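Local structure of DNA polymerase III, beta subunit (Thermotoga maritima, 1VPK) at residues L20-K25 and K92-E97. The protein forms a ring-shaped head-to-tail homodimer around DNA and probably tethers DNA polymerases to their template, making synthesis processive. Residues are numbered along the deposited sequence; the frame is centred on the assembly and turned at random.
Sequences LELKDK and KVLPDE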
loop_
_atom_site.group_PDB
_atom_site.type_symbol
_atom_site.label_atom_id
_atom_site.label_comp_id
_atom_site.label_asym_id
_atom_site.label_seq_id
_atom_site.Cartn_x
_atom_site.Cartn_y
_atom_site.Cartn_z
ATOM N N LEU A 20 -19.366 -6.083 -17.692
ATOM C CA LEU A 20 -19.251 -4.702 -17.228
ATOM C C LEU A 20 -20.480 -4.243 -16.411
ATOM O O LEU A 20 -20.326 -3.608 -15.332
ATOM C CB LEU A 20 -18.998 -3.807 -18.449
ATOM C CG LEU A 20 -18.693 -2.362 -18.099
ATOM C CD1 LEU A 20 -17.399 -2.239 -17.240
ATOM C CD2 LEU A 20 -18.582 -1.573 -19.385
ATOM N N GLU A 21 -21.685 -4.597 -16.880
ATOM C CA GLU A 21 -22.937 -4.286 -16.146
ATOM C C GLU A 21 -23.016 -4.981 -14.797
ATOM O O GLU A 21 -23.358 -4.351 -13.793
ATOM C CB GLU A 21 -24.149 -4.659 -16.978
ATOM C CG GLU A 21 -25.497 -4.474 -16.292
ATOM C CD GLU A 21 -25.877 -3.036 -15.933
ATOM O OE1 GLU A 21 -25.227 -2.049 -16.366
ATOM O OE2 GLU A 21 -26.919 -2.891 -15.263
ATOM N N LEU A 22 -22.757 -6.295 -14.779
ATOM C CA LEU A 22 -22.782 -7.041 -13.564
ATOM C C LEU A 22 -21.774 -6.497 -12.586
ATOM O O LEU A 22 -22.068 -6.383 -11.394
ATOM C CB LEU A 22 -22.498 -8.551 -13.839
ATOM C CG LEU A 22 -22.651 -9.493 -12.655
ATOM C CD1 LEU A 22 -24.100 -9.507 -12.127
ATOM C CD2 LEU A 22 -22.186 -10.928 -13.042
ATOM N N LYS A 23 -20.552 -6.277 -13.051
ATOM C CA LYS A 23 -19.485 -5.704 -12.227
ATOM C C LYS A 23 -19.867 -4.345 -11.604
ATOM O O LYS A 23 -19.677 -4.100 -10.403
ATOM C CB LYS A 23 -18.249 -5.522 -13.095
ATOM C CG LYS A 23 -16.982 -5.164 -12.322
ATOM C CD LYS A 23 -15.721 -5.308 -13.232
ATOM C CE LYS A 23 -15.694 -4.309 -14.395
ATOM N NZ LYS A 23 -14.415 -4.367 -15.225
ATOM N N ASP A 24 -20.371 -3.449 -12.448
ATOM C CA ASP A 24 -20.837 -2.112 -12.034
ATOM C C ASP A 24 -21.935 -2.185 -10.954
ATOM O O ASP A 24 -21.857 -1.509 -9.926
ATOM C CB ASP A 24 -21.321 -1.339 -13.269
ATOM C CG ASP A 24 -20.184 -0.994 -14.233
ATOM O OD1 ASP A 24 -19.042 -1.499 -14.044
ATOM O OD2 ASP A 24 -20.436 -0.216 -15.187
ATOM N N LYS A 25 -22.948 -3.022 -11.154
ATOM C CA LYS A 25 -24.043 -3.120 -10.160
ATOM C C LYS A 25 -23.660 -3.789 -8.830
ATOM O O LYS A 25 -24.120 -3.372 -7.754
ATOM C CB LYS A 25 -25.288 -3.787 -10.793
ATOM C CG LYS A 25 -25.822 -2.973 -11.986
ATOM C CD LYS A 25 -26.540 -1.687 -11.462
ATOM C CE LYS A 25 -26.798 -0.611 -12.511
ATOM N NZ LYS A 25 -27.523 -0.946 -13.736
ATOM N N LYS A 92 -14.838 -8.979 -10.585
ATOM C CA LYS A 92 -13.694 -8.171 -11.038
ATOM C C LYS A 92 -12.699 -8.942 -11.895
ATOM O O LYS A 92 -11.867 -8.341 -12.556
ATOM C CB LYS A 92 -12.998 -7.455 -9.857
ATOM C CG LYS A 92 -13.967 -6.428 -9.176
ATOM C CD LYS A 92 -13.369 -5.694 -7.959
ATOM C CE LYS A 92 -14.482 -5.393 -6.925
ATOM N NZ LYS A 92 -14.198 -4.244 -5.960
ATOM N N VAL A 93 -12.795 -10.270 -11.920
ATOM C CA VAL A 93 -11.892 -11.080 -12.750
ATOM C C VAL A 93 -12.558 -11.918 -13.862
ATOM O O VAL A 93 -11.861 -12.645 -14.567
ATOM C CB VAL A 93 -10.993 -12.017 -11.854
ATOM C CG1 VAL A 93 -10.148 -11.183 -10.863
ATOM C CG2 VAL A 93 -11.839 -13.022 -11.094
ATOM N N LEU A 94 -13.880 -11.847 -14.020
ATOM C CA LEU A 94 -14.532 -12.548 -15.128
ATOM C C LEU A 94 -13.872 -12.036 -16.419
ATOM O O LEU A 94 -13.714 -10.855 -16.570
ATOM C CB LEU A 94 -16.046 -12.287 -15.137
ATOM C CG LEU A 94 -16.762 -12.852 -13.880
ATOM C CD1 LEU A 94 -18.222 -12.451 -13.870
ATOM C CD2 LEU A 94 -16.609 -14.379 -13.769
ATOM N N PRO A 95 -13.408 -12.937 -17.280
ATOM C CA PRO A 95 -12.571 -12.536 -18.387
ATOM C C PRO A 95 -13.255 -12.095 -19.685
ATOM O O PRO A 95 -12.570 -11.499 -20.528
ATOM C CB PRO A 95 -11.806 -13.808 -18.681
ATOM C CG PRO A 95 -12.735 -14.862 -18.344
ATOM C CD PRO A 95 -13.556 -14.392 -17.232
ATOM N N ASP A 96 -14.548 -12.409 -19.865
ATOM C CA ASP A 96 -15.232 -12.194 -21.168
ATOM C C ASP A 96 -16.244 -11.026 -21.102
ATOM O O ASP A 96 -16.661 -10.648 -20.029
ATOM C CB ASP A 96 -15.944 -13.482 -21.556
ATOM C CG ASP A 96 -16.318 -13.547 -23.012
ATOM O OD1 ASP A 96 -15.616 -14.302 -23.752
ATOM O OD2 ASP A 96 -17.339 -12.913 -23.419
ATOM N N GLU A 97 -16.577 -10.441 -22.269
ATOM C CA GLU A 97 -17.563 -9.328 -22.390
ATOM C C GLU A 97 -18.946 -9.731 -21.856
ATOM O O GLU A 97 -19.702 -8.880 -21.363
ATOM C CB GLU A 97 -17.738 -8.902 -23.859
ATOM C CG GLU A 97 -16.709 -7.918 -24.320
ATOM C CD GLU A 97 -16.910 -7.502 -25.747
ATOM O OE1 GLU A 97 -18.102 -7.289 -26.197
ATOM O OE2 GLU A 97 -15.873 -7.337 -26.472
HETATM O O HOH W 1 -18.769 -6.587 -20.646
#
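Leu20 and Glu97 meet through water, their backbones linked although their side chains do not touch across the contact. The backbone N of Leu20, in the first turn of helix 19-29, gives its proton to a water whose oxygen lies 3.1 Å away, and the same water donates to Glu97 O at 2.6 Å. Beside this bridge, Glu97 is bonded through its backbone to Thr19, and Asp96 O receives the Thr19 hydroxyl, so the loop end is tied to the beginning of the helix. Glu21 faces elsewhere: its OE2 takes Lys25 NZ at 2.5 Å on the syn side, 23° from the carboxylate plane, and Asp240 gives that ammonium a second carboxylate.

Leu22 sends its CB toward the loop, and its CD2 lies 4.3 Å from CD1 of Leu94, methyl against methyl. Both leucines are buried; Thr99 of strand 98-104 touches each, while Ile110 and Phe117 pack on Leu94. The next residue, Lys23, holds its CG anti to the backbone N (chi1 -170°), which carries the aliphatic chain toward Lys92, until CD rests 4.1 Å from Lys92 CA. A bend at chi3 (65°) then turns the ammonium end back toward the start of the helix, whereas the Lys92 side chain leads away from the contact, and the two charged ends stay well apart.

The joint is thus slight, burying 141 Å² in all, with a leucine pair inside and the Lys23 methylenes against the Lys92 backbone at the edge. It links the first helix of the N-terminal clamp domain to the connection between its second helix, 87-91, and strand 98-104, the paired helices against antiparallel sheets being the build of a beta sliding clamp domain.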